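Local coordinates for protein putative glycosyl hydrolase (PDB 4QHZ) that binds a magnesium ion on a concanavalin-like beta-sandwich and is probably a glycoside hydrolase of the 3-keto-disaccharide hydrolase family, at residues C[149-154]-C[203-208]; C[121-126]-C[170-175]; C[113-118]-C[229-234]; C[101-106]-C[234-239]. All blocks are in the same frame, centred on the assembly; numbering follows the deposited sequence.

Interaction 1 (C[149-154]-C[203-208]); sequences YKQSIP and TILGTT
Gln151 reaches out of the 149-154 loop and sets its amide against the backbone of Leu205 and Gly206. Beyond CG, which lies anti to the carbonyl carbon (chi1 -70°), the chain runs extended, and the two ends of the amide do opposite jobs. OE1 accepts the N-H of Leu205 at 3.0 Å in a nearly straight bond, the donor standing above the carbonyl plane. NE2 donates to Gly206 O at 2.8 Å; that oxygen lies in the amide plane, so the pair of bonds fixes the rotation of the group. These two bonds are the tight part; OE1 also touches Ile204 CG2 (3.8 Å), and the Leu205 side chain runs alongside Gln151 with the opposite sense. At the Tyr149 end Thr208 closes in as well, its CG2 3.5 Å from Tyr149 O and its CB at the edge of the tyrosine ring, while Thr208 OG1 bonds to the backbone N of Glu128, a magnesium ligand. The grip on the glutamine falls next to a classic beta bulge, in which Gln151 and Ser152 both face Ile148, and it joins two irregular loops, one following strand 127-131 and the other following strand 196-203. The Ser152 side is looser. Ser152 OG and Thr203 O are 4.2 Å apart, and a water fills in between them, accepting from Ser152 OG at 2.7 Å and donating both to Thr203 O and to Gln151 OE1. Thr203 is exposed at this margin, and Leu205, partly exposed, packs on Leu205 of the third subunit.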
loop_
_atom_site.group_PDB
_atom_site.type_symbol
_atom_site.label_atom_id
_atom_site.label_comp_id
_atom_site.label_asym_id
_atom_site.label_seq_id
_atom_site.Cartn_x
_atom_site.Cartn_y
_atom_site.Cartn_z
ATOM N N TYR C 149 -4.421 15.759 12.526
ATOM C CA TYR C 149 -4.556 17.213 12.613
ATOM C C TYR C 149 -3.905 17.958 11.440
ATOM O O TYR C 149 -2.688 17.897 11.237
ATOM C CB TYR C 149 -4.000 17.717 13.946
ATOM C CG TYR C 149 -4.177 19.197 14.149
ATOM C CD1 TYR C 149 -5.434 19.743 14.374
ATOM C CD2 TYR C 149 -3.085 20.053 14.104
ATOM C CE1 TYR C 149 -5.603 21.104 14.558
ATOM C CE2 TYR C 149 -3.243 21.410 14.285
ATOM C CZ TYR C 149 -4.502 21.930 14.512
ATOM O OH TYR C 149 -4.653 23.279 14.686
ATOM N N LYS C 150 -4.762 18.644 10.676
ATOM C CA LYS C 150 -4.387 19.481 9.516
ATOM C C LYS C 150 -3.771 18.717 8.336
ATOM O O LYS C 150 -3.125 19.311 7.474
ATOM C CB LYS C 150 -3.467 20.640 9.951
ATOM C CG LYS C 150 -4.214 21.766 10.647
ATOM C CD LYS C 150 -3.375 23.029 10.745
ATOM C CE LYS C 150 -4.201 24.205 11.235
ATOM N NZ LYS C 150 -3.471 25.500 11.061
ATOM N N GLN C 151 -3.981 17.404 8.294
ATOM C CA GLN C 151 -3.511 16.587 7.180
ATOM C C GLN C 151 -4.662 15.879 6.493
ATOM O O GLN C 151 -4.795 15.964 5.279
ATOM C CB GLN C 151 -2.508 15.544 7.656
ATOM C CG GLN C 151 -1.176 16.115 8.098
ATOM C CD GLN C 151 -0.218 15.043 8.577
ATOM O OE1 GLN C 151 -0.319 13.878 8.179
ATOM N NE2 GLN C 151 0.734 15.431 9.414
ATOM N N SER C 152 -5.467 15.165 7.281
ATOM C CA SER C 152 -6.499 14.276 6.766
ATOM C C SER C 152 -7.843 14.556 7.415
ATOM O O SER C 152 -8.010 14.375 8.621
ATOM C CB SER C 152 -6.103 12.825 7.009
ATOM O OG SER C 152 -4.873 12.531 6.368
ATOM N N ILE C 153 -8.795 14.985 6.588
ATOM C CA ILE C 153 -10.155 15.278 7.014
ATOM C C ILE C 153 -10.849 13.968 7.381
ATOM O O ILE C 153 -10.742 12.984 6.644
ATOM C CB ILE C 153 -10.933 15.984 5.896
ATOM C CG1 ILE C 153 -10.246 17.304 5.508
ATOM C CG2 ILE C 153 -12.364 16.261 6.316
ATOM C CD1 ILE C 153 -10.662 17.831 4.153
ATOM N N PRO C 154 -11.539 13.934 8.532
ATOM C CA PRO C 154 -12.225 12.702 8.901
ATOM C C PRO C 154 -13.399 12.409 7.973
ATOM O O PRO C 154 -13.997 13.328 7.410
ATOM C CB PRO C 154 -12.722 12.988 10.319
ATOM C CG PRO C 154 -12.884 14.467 10.359
ATOM C CD PRO C 154 -11.756 15.000 9.520
ATOM N N THR C 203 -2.724 7.402 5.504
ATOM C CA THR C 203 -1.284 7.604 5.545
ATOM C C THR C 203 -0.977 8.933 6.223
ATOM O O THR C 203 -1.561 9.960 5.880
ATOM C CB THR C 203 -0.677 7.581 4.130
ATOM O OG1 THR C 203 -0.882 6.287 3.550
ATOM C CG2 THR C 203 0.815 7.873 4.170
ATOM N N ILE C 204 -0.068 8.896 7.190
ATOM C CA ILE C 204 0.364 10.091 7.891
ATOM C C ILE C 204 1.574 10.655 7.152
ATOM O O ILE C 204 2.504 9.918 6.821
ATOM C CB ILE C 204 0.672 9.783 9.366
ATOM C CG1 ILE C 204 -0.613 9.359 10.077
ATOM C CG2 ILE C 204 1.283 10.991 10.059
ATOM C CD1 ILE C 204 -0.437 8.879 11.503
ATOM N N LEU C 205 1.542 11.959 6.873
ATOM C CA LEU C 205 2.527 12.601 5.994
ATOM C C LEU C 205 3.765 13.074 6.734
ATOM O O LEU C 205 4.798 13.305 6.122
ATOM C CB LEU C 205 1.900 13.791 5.267
ATOM C CG LEU C 205 0.637 13.474 4.458
ATOM C CD1 LEU C 205 0.036 14.749 3.892
ATOM C CD2 LEU C 205 0.940 12.482 3.345
ATOM N N GLY C 206 3.655 13.206 8.047
ATOM C CA GLY C 206 4.728 13.739 8.874
ATOM C C GLY C 206 4.117 14.262 10.157
ATOM O O GLY C 206 2.938 14.008 10.426
ATOM N N THR C 207 4.898 14.988 10.950
ATOM C CA THR C 207 4.387 15.570 12.189
ATOM C C THR C 207 3.141 16.419 11.914
ATOM O O THR C 207 3.036 17.062 10.867
ATOM C CB THR C 207 5.422 16.477 12.874
ATOM O OG1 THR C 207 5.808 17.522 11.968
ATOM C CG2 THR C 207 6.652 15.683 13.297
ATOM N N THR C 208 2.181 16.387 12.832
ATOM C CA THR C 208 1.024 17.261 12.739
ATOM C C THR C 208 1.438 18.643 13.234
ATOM O O THR C 208 2.043 18.772 14.299
ATOM C CB THR C 208 -0.173 16.724 13.537
ATOM O OG1 THR C 208 0.244 16.376 14.865
ATOM C CG2 THR C 208 -0.733 15.507 12.844
HETATM O O HOH W 1 -2.531 12.048 7.616
#

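Interaction 2 (C[121-126]-C[170-175]); sequences IFLQGM and IIYTAP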
loop_
_atom_site.group_PDB
_atom_site.type_symbol
_atom_site.label_atom_id
_atom_site.label_comp_id
_atom_site.label_asym_id
_atom_site.label_seq_id
_atom_site.Cartn_x
_atom_site.Cartn_y
_atom_site.Cartn_z
ATOM N N ILE C 121 -4.677 12.987 20.876
ATOM C CA ILE C 121 -3.851 11.820 21.130
ATOM C C ILE C 121 -2.685 11.858 20.150
ATOM O O ILE C 121 -2.879 11.652 18.949
ATOM C CB ILE C 121 -4.660 10.515 20.981
ATOM C CG1 ILE C 121 -5.854 10.506 21.940
ATOM C CG2 ILE C 121 -3.793 9.294 21.241
ATOM C CD1 ILE C 121 -7.194 10.568 21.246
ATOM N N PHE C 122 -1.487 12.134 20.655
ATOM C CA PHE C 122 -0.286 12.152 19.822
ATOM C C PHE C 122 0.325 10.764 19.756
ATOM O O PHE C 122 0.906 10.281 20.733
ATOM C CB PHE C 122 0.742 13.149 20.351
ATOM C CG PHE C 122 0.426 14.583 20.023
ATOM C CD1 PHE C 122 -0.556 15.269 20.726
ATOM C CD2 PHE C 122 1.121 15.247 19.024
ATOM C CE1 PHE C 122 -0.845 16.593 20.436
ATOM C CE2 PHE C 122 0.836 16.564 18.728
ATOM C CZ PHE C 122 -0.148 17.240 19.435
ATOM N N LEU C 123 0.193 10.140 18.590
ATOM C CA LEU C 123 0.669 8.778 18.359
ATOM C C LEU C 123 2.186 8.784 18.244
ATOM O O LEU C 123 2.742 9.526 17.435
ATOM C CB LEU C 123 0.031 8.203 17.097
ATOM C CG LEU C 123 -1.503 8.295 17.055
ATOM C CD1 LEU C 123 -2.032 7.874 15.694
ATOM C CD2 LEU C 123 -2.142 7.461 18.156
ATOM N N GLN C 124 2.843 7.976 19.080
ATOM C CA GLN C 124 4.302 8.015 19.276
ATOM C C GLN C 124 4.817 9.423 19.603
ATOM O O GLN C 124 5.980 9.724 19.382
ATOM C CB GLN C 124 5.034 7.455 18.055
ATOM C CG GLN C 124 4.669 6.022 17.727
ATOM C CD GLN C 124 5.561 5.436 16.651
ATOM O OE1 GLN C 124 5.473 5.813 15.484
ATOM N NE2 GLN C 124 6.442 4.522 17.044
ATOM N N GLY C 125 3.948 10.270 20.145
ATOM C CA GLY C 125 4.303 11.643 20.495
ATOM C C GLY C 125 4.443 12.593 19.318
ATOM O O GLY C 125 4.818 13.739 19.517
HETATM N N MSE C 126 4.133 12.140 18.099
HETATM C CA MSE C 126 4.391 12.945 16.889
HETATM C C MSE C 126 3.160 13.293 16.082
HETATM O O MSE C 126 3.141 14.323 15.416
HETATM C CB MSE C 126 5.303 12.193 15.921
HETATM C CG MSE C 126 6.589 11.649 16.531
HETATM SE SE MSE C 126 7.708 13.108 17.198
HETATM C CE MSE C 126 8.756 13.444 15.557
ATOM N N ILE C 170 -8.356 2.826 17.807
ATOM C CA ILE C 170 -7.281 3.304 16.947
ATOM C C ILE C 170 -6.324 2.157 16.635
ATOM O O ILE C 170 -5.890 1.455 17.544
ATOM C CB ILE C 170 -6.508 4.447 17.623
ATOM C CG1 ILE C 170 -7.414 5.673 17.779
ATOM C CG2 ILE C 170 -5.254 4.793 16.832
ATOM C CD1 ILE C 170 -6.855 6.764 18.678
ATOM N N ILE C 171 -6.033 1.959 15.353
ATOM C CA ILE C 171 -5.073 0.956 14.920
ATOM C C ILE C 171 -3.961 1.689 14.193
ATOM O O ILE C 171 -4.227 2.400 13.224
ATOM C CB ILE C 171 -5.706 -0.097 13.993
ATOM C CG1 ILE C 171 -6.957 -0.701 14.644
ATOM C CG2 ILE C 171 -4.687 -1.186 13.657
ATOM C CD1 ILE C 171 -7.751 -1.616 13.729
ATOM N N TYR C 172 -2.728 1.509 14.663
ATOM C CA TYR C 172 -1.594 2.302 14.217
ATOM C C TYR C 172 -0.415 1.432 13.799
ATOM O O TYR C 172 -0.024 0.503 14.515
ATOM C CB TYR C 172 -1.153 3.238 15.340
ATOM C CG TYR C 172 0.050 4.090 15.010
ATOM C CD1 TYR C 172 -0.076 5.238 14.233
ATOM C CD2 TYR C 172 1.313 3.753 15.485
ATOM C CE1 TYR C 172 1.024 6.029 13.945
ATOM C CE2 TYR C 172 2.420 4.527 15.198
ATOM C CZ TYR C 172 2.273 5.664 14.432
ATOM O OH TYR C 172 3.368 6.438 14.147
ATOM N N THR C 173 0.140 1.755 12.637
ATOM C CA THR C 173 1.356 1.154 12.137
ATOM C C THR C 173 2.425 2.238 12.107
ATOM O O THR C 173 2.242 3.280 11.482
ATOM C CB THR C 173 1.142 0.573 10.730
ATOM O OG1 THR C 173 0.035 -0.342 10.757
ATOM C CG2 THR C 173 2.380 -0.152 10.244
ATOM N N ALA C 174 3.535 1.986 12.798
ATOM C CA ALA C 174 4.624 2.952 12.911
ATOM C C ALA C 174 5.400 3.049 11.604
ATOM O O ALA C 174 5.398 2.107 10.814
ATOM C CB ALA C 174 5.560 2.564 14.045
ATOM N N PRO C 175 6.053 4.198 11.364
ATOM C CA PRO C 175 6.847 4.352 10.162
ATOM C C PRO C 175 8.197 3.675 10.320
ATOM O O PRO C 175 8.566 3.312 11.432
ATOM C CB PRO C 175 7.053 5.859 10.077
ATOM C CG PRO C 175 7.087 6.294 11.501
ATOM C CD PRO C 175 6.106 5.406 12.215
#
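The end of strand 119-123 faces strand 165-177 across the interior, Leu123 and Tyr172 lying 8.0 Å apart CA to CA, and a type II turn from Phe122 to Gly125 then swings Gln124 toward the other segment. Leu123 lies over one face of the Tyr172 ring: its CB makes a CH-pi contact 4.2 Å from the centroid, offset toward the rim, and its CD1 touches Tyr172 CD1 at 3.6 Å. Gln124 comes in at about a right angle to the tyrosine, with amide and ring planes 65° apart. Its OE1 sits at the ring edge and accepts a hydrogen bond from Tyr172 OH at 2.6 Å. The same oxygen is packed against Pro175 CD at 3.4 Å, and the amide's NE2 donates to Phe94 O. A phenylalanine in place of Tyr172 would probably leave the buried Gln124 OE1 without its hydroxyl donor. Leu123 CD2 also reaches Ile170 CG2, extending the apolar layer between the two sheets of the sandwich. Around it, Phe97 of strand 97-104 meets the Tyr172 ring, Tyr127 and Val129 of strand 127-131 adjoin Tyr172 and Leu123, and Pro187 and Val189 of strand 185-193 pack alongside.

Interaction 3 (C[113-118]-C[229-234]); sequences SQSRGN and HGDPSE. With MG (magnesium ion), chain I.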
loop_
_atom_site.group_PDB
_atom_site.type_symbol
_atom_site.label_atom_id
_atom_site.label_comp_id
_atom_site.label_asym_id
_atom_site.label_seq_id
_atom_site.Cartn_x
_atom_site.Cartn_y
_atom_site.Cartn_z
ATOM N N SER C 113 -15.109 26.683 17.785
ATOM C CA SER C 113 -14.078 26.197 16.883
ATOM C C SER C 113 -13.034 25.384 17.648
ATOM O O SER C 113 -13.399 24.473 18.393
ATOM C CB SER C 113 -13.464 27.372 16.099
ATOM O OG SER C 113 -12.634 26.902 15.043
ATOM N N GLN C 114 -11.754 25.711 17.486
ATOM C CA GLN C 114 -10.671 24.965 18.132
ATOM C C GLN C 114 -10.562 25.200 19.642
ATOM O O GLN C 114 -9.775 24.518 20.304
ATOM C CB GLN C 114 -9.323 25.308 17.483
ATOM C CG GLN C 114 -9.232 24.939 16.010
ATOM C CD GLN C 114 -9.151 23.432 15.780
ATOM O OE1 GLN C 114 -8.287 22.755 16.337
ATOM N NE2 GLN C 114 -10.038 22.908 14.940
ATOM N N SER C 115 -11.349 26.128 20.190
ATOM C CA SER C 115 -11.281 26.445 21.617
ATOM C C SER C 115 -12.459 25.870 22.408
ATOM O O SER C 115 -12.912 26.476 23.373
ATOM C CB SER C 115 -11.209 27.964 21.799
ATOM O OG SER C 115 -10.052 28.476 21.175
ATOM N N ARG C 116 -12.940 24.697 22.005
ATOM C CA ARG C 116 -14.082 24.072 22.649
ATOM C C ARG C 116 -13.834 22.580 22.862
ATOM O O ARG C 116 -14.134 21.762 21.995
ATOM C CB ARG C 116 -15.348 24.282 21.811
ATOM C CG ARG C 116 -16.642 23.895 22.517
ATOM C CD ARG C 116 -17.763 23.716 21.504
ATOM N NE ARG C 116 -19.023 23.275 22.096
ATOM C CZ ARG C 116 -19.922 24.063 22.682
ATOM N NH1 ARG C 116 -19.716 25.366 22.804
ATOM N NH2 ARG C 116 -21.039 23.536 23.160
ATOM N N GLY C 117 -13.293 22.234 24.027
ATOM C CA GLY C 117 -13.013 20.844 24.350
ATOM C C GLY C 117 -11.873 20.252 23.538
ATOM O O GLY C 117 -11.916 19.080 23.161
ATOM N N ASN C 118 -10.847 21.062 23.280
ATOM C CA ASN C 118 -9.692 20.629 22.493
ATOM C C ASN C 118 -8.714 19.826 23.336
ATOM O O ASN C 118 -8.210 20.312 24.350
ATOM C CB ASN C 118 -8.977 21.839 21.876
ATOM C CG ASN C 118 -7.993 21.462 20.767
ATOM O OD1 ASN C 118 -7.442 20.354 20.729
ATOM N ND2 ASN C 118 -7.765 22.395 19.856
ATOM N N HIS C 229 -4.676 21.556 25.845
ATOM C CA HIS C 229 -4.784 22.697 24.944
ATOM C C HIS C 229 -5.205 23.920 25.763
ATOM O O HIS C 229 -6.303 23.961 26.311
ATOM C CB HIS C 229 -5.779 22.389 23.823
ATOM C CG HIS C 229 -5.699 23.332 22.667
ATOM N ND1 HIS C 229 -6.516 24.437 22.551
ATOM C CD2 HIS C 229 -4.901 23.334 21.573
ATOM C CE1 HIS C 229 -6.211 25.088 21.444
ATOM N NE2 HIS C 229 -5.236 24.441 20.832
ATOM N N GLY C 230 -4.337 24.922 25.837
ATOM C CA GLY C 230 -4.480 25.999 26.825
ATOM C C GLY C 230 -5.564 27.057 26.646
ATOM O O GLY C 230 -5.463 28.140 27.226
ATOM N N ASP C 231 -6.573 26.779 25.823
ATOM C CA ASP C 231 -7.720 27.672 25.689
ATOM C C ASP C 231 -8.552 27.611 26.975
ATOM O O ASP C 231 -8.377 26.691 27.769
ATOM C CB ASP C 231 -8.551 27.297 24.458
ATOM C CG ASP C 231 -9.234 25.961 24.605
ATOM O OD1 ASP C 231 -10.268 25.893 25.305
ATOM O OD2 ASP C 231 -8.747 24.972 24.011
ATOM N N PRO C 232 -9.449 28.591 27.190
ATOM C CA PRO C 232 -10.174 28.642 28.469
ATOM C C PRO C 232 -11.359 27.657 28.619
ATOM O O PRO C 232 -11.975 27.634 29.676
ATOM C CB PRO C 232 -10.682 30.092 28.538
ATOM C CG PRO C 232 -10.700 30.577 27.138
ATOM C CD PRO C 232 -9.685 29.788 26.358
ATOM N N SER C 233 -11.660 26.843 27.612
ATOM C CA SER C 233 -12.819 25.949 27.709
ATOM C C SER C 233 -12.670 24.946 28.856
ATOM O O SER C 233 -11.561 24.513 29.202
ATOM C CB SER C 233 -13.077 25.213 26.387
ATOM O OG SER C 233 -12.114 24.208 26.136
ATOM N N GLU C 234 -13.811 24.584 29.429
ATOM C CA GLU C 234 -13.883 23.624 30.520
ATOM C C GLU C 234 -13.215 22.301 30.114
ATOM O O GLU C 234 -13.380 21.859 28.982
ATOM C CB GLU C 234 -15.343 23.386 30.909
ATOM C CG GLU C 234 -16.020 24.578 31.583
ATOM C CD GLU C 234 -16.432 25.694 30.627
ATOM O OE1 GLU C 234 -16.284 25.560 29.391
ATOM O OE2 GLU C 234 -16.908 26.729 31.126
HETATM MG MG MG I . -6.044 19.130 19.835
HETATM O O HOH W 2 -9.640 22.859 25.034
HETATM O O HOH W 3 -6.934 19.606 26.728
HETATM O O HOH W 4 -5.181 20.252 18.481
#
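Asn118 lies flat over the imidazole of His229, and the stack backs a ligand of the magnesium ion, where two loops at the edge of the beta-sandwich meet. Its CB sits 3.6 Å from His229 ND1. With CG anti to the backbone N (chi1 -165°), the amide carbon comes over His229 CG at 3.5 Å, amide and ring planes only 12° apart. From there the tip divides: OD1 binds the magnesium ion at 2.1 Å, whereas ND2 stands over the ring centre and donates in plane to a lone pair of Gln114 O at 3.0 Å. That bond sets which end of the amide points to the metal. Ser119 O, Glu128, Gln130, Gln227 and a water complete the coordination. At the edge of the imidazole, in its plane, Asp231 in turn positions the second-shell His229. OD2 takes the N-H of His229 ND1 at 2.7 Å on its anti lone pair, holding the ring under the asparagine, and OD1 accepts from both N and OG of Ser233, the first of these bonds making an Asx turn. An alanine at Asp231 would probably leave His229 ND1 without its acceptor and the ring less firmly fixed in its rotation, and deprive Ser233 OG and N of their common partner. Two waters join Asn118 O to the other loop, one donating also to Asp231 OD2 and the other accepting from His229 N. The direct bond between the loops is made by Gly117, whose N-H points almost straight at Ser233 OG, 3.1 Å away.

Interaction 4 (C[101-106]-C[234-239]); sequences IEWQVP and EPISFR
Ile101 lays its CD1 against Phe238 CD1 at 3.6 Å, its CG1 anti to the backbone N (chi1 -179°). Glu102 comes next, in a hydrogen-bonded pair with Arg239, and on their face of the sheet the two side chains form a salt bridge. Both donors, NE at 2.8 Å and NH2 at 3.1 Å, fall on the single oxygen OE1, which lies in the guanidinium plane at its edge; the carboxylate is turned 56° from that plane. The other oxygen, OE2, is bonded to His100, Gly43 and Asn240, and Trp165 is a cation-pi partner of the arginine. Trp103 then faces the opposite way in a non-hydrogen-bonded pair with Phe238. Its CB touches Phe238 CD1 at 3.9 Å, and Ile236 CD1 approaches the same CB. These are neighbouring antiparallel strands of the larger sheet of the sandwich, 97-104 against 237-245, with Trp103 and Phe238 facing the other sheet. At Gln104 the backbone N gives Ser237 O a 2.8 Å bond and the carbonyl takes one back from Ser237 N. Past Gln104 the regular pairing ends, and Pro106 rests its CG on Pro235 O at 3.5 Å and on CB of Glu234.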
loop_
_atom_site.group_PDB
_atom_site.type_symbol
_atom_site.label_atom_id
_atom_site.label_comp_id
_atom_site.label_asym_id
_atom_site.label_seq_id
_atom_site.Cartn_x
_atom_site.Cartn_y
_atom_site.Cartn_z
ATOM N N ILE C 101 -9.686 4.457 23.788
ATOM C CA ILE C 101 -9.759 5.629 24.663
ATOM C C ILE C 101 -11.134 6.284 24.531
ATOM O O ILE C 101 -11.648 6.469 23.428
ATOM C CB ILE C 101 -8.621 6.644 24.370
ATOM C CG1 ILE C 101 -8.705 7.853 25.304
ATOM C CG2 ILE C 101 -8.642 7.122 22.920
ATOM C CD1 ILE C 101 -7.444 8.696 25.314
ATOM N N GLU C 102 -11.716 6.635 25.671
ATOM C CA GLU C 102 -13.027 7.260 25.720
ATOM C C GLU C 102 -12.901 8.623 26.362
ATOM O O GLU C 102 -12.116 8.807 27.297
ATOM C CB GLU C 102 -14.001 6.376 26.494
ATOM C CG GLU C 102 -14.075 4.965 25.918
ATOM C CD GLU C 102 -15.156 4.093 26.527
ATOM O OE1 GLU C 102 -15.984 4.592 27.328
ATOM O OE2 GLU C 102 -15.163 2.889 26.192
ATOM N N TRP C 103 -13.653 9.588 25.842
ATOM C CA TRP C 103 -13.557 10.966 26.320
ATOM C C TRP C 103 -14.909 11.675 26.332
ATOM O O TRP C 103 -15.769 11.437 25.479
ATOM C CB TRP C 103 -12.549 11.770 25.489
ATOM C CG TRP C 103 -12.706 11.683 24.008
ATOM C CD1 TRP C 103 -12.207 10.716 23.194
ATOM C CD2 TRP C 103 -13.356 12.631 23.150
ATOM N NE1 TRP C 103 -12.533 10.977 21.884
ATOM C CE2 TRP C 103 -13.237 12.149 21.830
ATOM C CE3 TRP C 103 -14.058 13.818 23.372
ATOM C CZ2 TRP C 103 -13.782 12.823 20.731
ATOM C CZ3 TRP C 103 -14.606 14.486 22.283
ATOM C CH2 TRP C 103 -14.458 13.988 20.977
ATOM N N GLN C 104 -15.066 12.551 27.317
ATOM C CA GLN C 104 -16.329 13.216 27.588
ATOM C C GLN C 104 -16.160 14.718 27.590
ATOM O O GLN C 104 -15.349 15.256 28.345
ATOM C CB GLN C 104 -16.849 12.772 28.950
ATOM C CG GLN C 104 -18.212 13.324 29.323
ATOM C CD GLN C 104 -18.509 13.147 30.799
ATOM O OE1 GLN C 104 -17.695 13.514 31.650
ATOM N NE2 GLN C 104 -19.660 12.569 31.111
ATOM N N VAL C 105 -16.937 15.394 26.752
ATOM C CA VAL C 105 -17.048 16.843 26.818
ATOM C C VAL C 105 -18.036 17.156 27.937
ATOM O O VAL C 105 -19.132 16.601 27.960
ATOM C CB VAL C 105 -17.537 17.435 25.487
ATOM C CG1 VAL C 105 -17.587 18.958 25.556
ATOM C CG2 VAL C 105 -16.637 16.984 24.343
ATOM N N PRO C 106 -17.654 18.028 28.887
ATOM C CA PRO C 106 -18.550 18.274 30.024
ATOM C C PRO C 106 -19.819 19.012 29.590
ATOM O O PRO C 106 -19.790 19.764 28.617
ATOM C CB PRO C 106 -17.698 19.124 30.970
ATOM C CG PRO C 106 -16.722 19.818 30.079
ATOM C CD PRO C 106 -16.454 18.882 28.929
ATOM N N GLU C 234 -13.811 24.584 29.429
ATOM C CA GLU C 234 -13.883 23.624 30.520
ATOM C C GLU C 234 -13.215 22.301 30.114
ATOM O O GLU C 234 -13.380 21.859 28.982
ATOM C CB GLU C 234 -15.343 23.386 30.909
ATOM C CG GLU C 234 -16.020 24.578 31.583
ATOM C CD GLU C 234 -16.432 25.694 30.627
ATOM O OE1 GLU C 234 -16.284 25.560 29.391
ATOM O OE2 GLU C 234 -16.908 26.729 31.126
ATOM N N PRO C 235 -12.460 21.674 31.032
ATOM C CA PRO C 235 -11.600 20.559 30.627
ATOM C C PRO C 235 -12.375 19.295 30.313
ATOM O O PRO C 235 -13.401 19.038 30.938
ATOM C CB PRO C 235 -10.700 20.341 31.846
ATOM C CG PRO C 235 -11.484 20.863 33.000
ATOM C CD PRO C 235 -12.334 21.981 32.470
ATOM N N ILE C 236 -11.894 18.507 29.353
ATOM C CA ILE C 236 -12.554 17.239 29.051
ATOM C C ILE C 236 -12.073 16.143 30.007
ATOM O O ILE C 236 -11.042 16.283 30.671
ATOM C CB ILE C 236 -12.376 16.801 27.577
ATOM C CG1 ILE C 236 -10.950 16.379 27.277
ATOM C CG2 ILE C 236 -12.809 17.906 26.615
ATOM C CD1 ILE C 236 -10.864 15.546 26.017
ATOM N N SER C 237 -12.836 15.060 30.083
ATOM C CA SER C 237 -12.482 13.925 30.929
ATOM C C SER C 237 -12.245 12.666 30.094
ATOM O O SER C 237 -12.799 12.519 29.007
ATOM C CB SER C 237 -13.578 13.679 31.967
ATOM O OG SER C 237 -13.602 14.725 32.922
ATOM N N PHE C 238 -11.429 11.762 30.628
ATOM C CA PHE C 238 -11.068 10.524 29.959
ATOM C C PHE C 238 -11.399 9.304 30.822
ATOM O O PHE C 238 -11.417 9.395 32.050
ATOM C CB PHE C 238 -9.572 10.507 29.670
ATOM C CG PHE C 238 -9.127 11.514 28.643
ATOM C CD1 PHE C 238 -9.164 11.207 27.296
ATOM C CD2 PHE C 238 -8.642 12.749 29.033
ATOM C CE1 PHE C 238 -8.746 12.120 26.350
ATOM C CE2 PHE C 238 -8.226 13.668 28.096
ATOM C CZ PHE C 238 -8.277 13.355 26.749
ATOM N N ARG C 239 -11.642 8.166 30.177
ATOM C CA ARG C 239 -11.780 6.893 30.874
ATOM C C ARG C 239 -11.458 5.736 29.941
ATOM O O ARG C 239 -11.330 5.918 28.730
ATOM C CB ARG C 239 -13.191 6.710 31.420
ATOM C CG ARG C 239 -14.205 6.341 30.351
ATOM C CD ARG C 239 -15.612 6.160 30.896
ATOM N NE ARG C 239 -16.502 5.637 29.860
ATOM C CZ ARG C 239 -17.792 5.376 30.031
ATOM N NH1 ARG C 239 -18.367 5.593 31.204
ATOM N NH2 ARG C 239 -18.509 4.895 29.022
#

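All four contacts belong to one sandwich domain. Along the chain, interaction 4 encloses interaction 3, which encloses interaction 2 and also interaction 1; those last two alternate. Interaction 4 lies within the larger sheet, whereas interaction 2 bridges strand 119-123 of the smaller sheet to strand 165-177 of the larger, next to strand 97-104. Interactions 3 and 4 share Glu234 and have centres 12 Å apart, so the pairing of 237-245 leads directly into the metal-site loops. Interactions 1 and 2 touch, 11 Å between centres. Interaction 1 meets interaction 3, whose centre is about 20 Å from its own, where Tyr149 packs on Gln114, so the loop carrying Tyr149 touches the one supplying Asn118 to the magnesium.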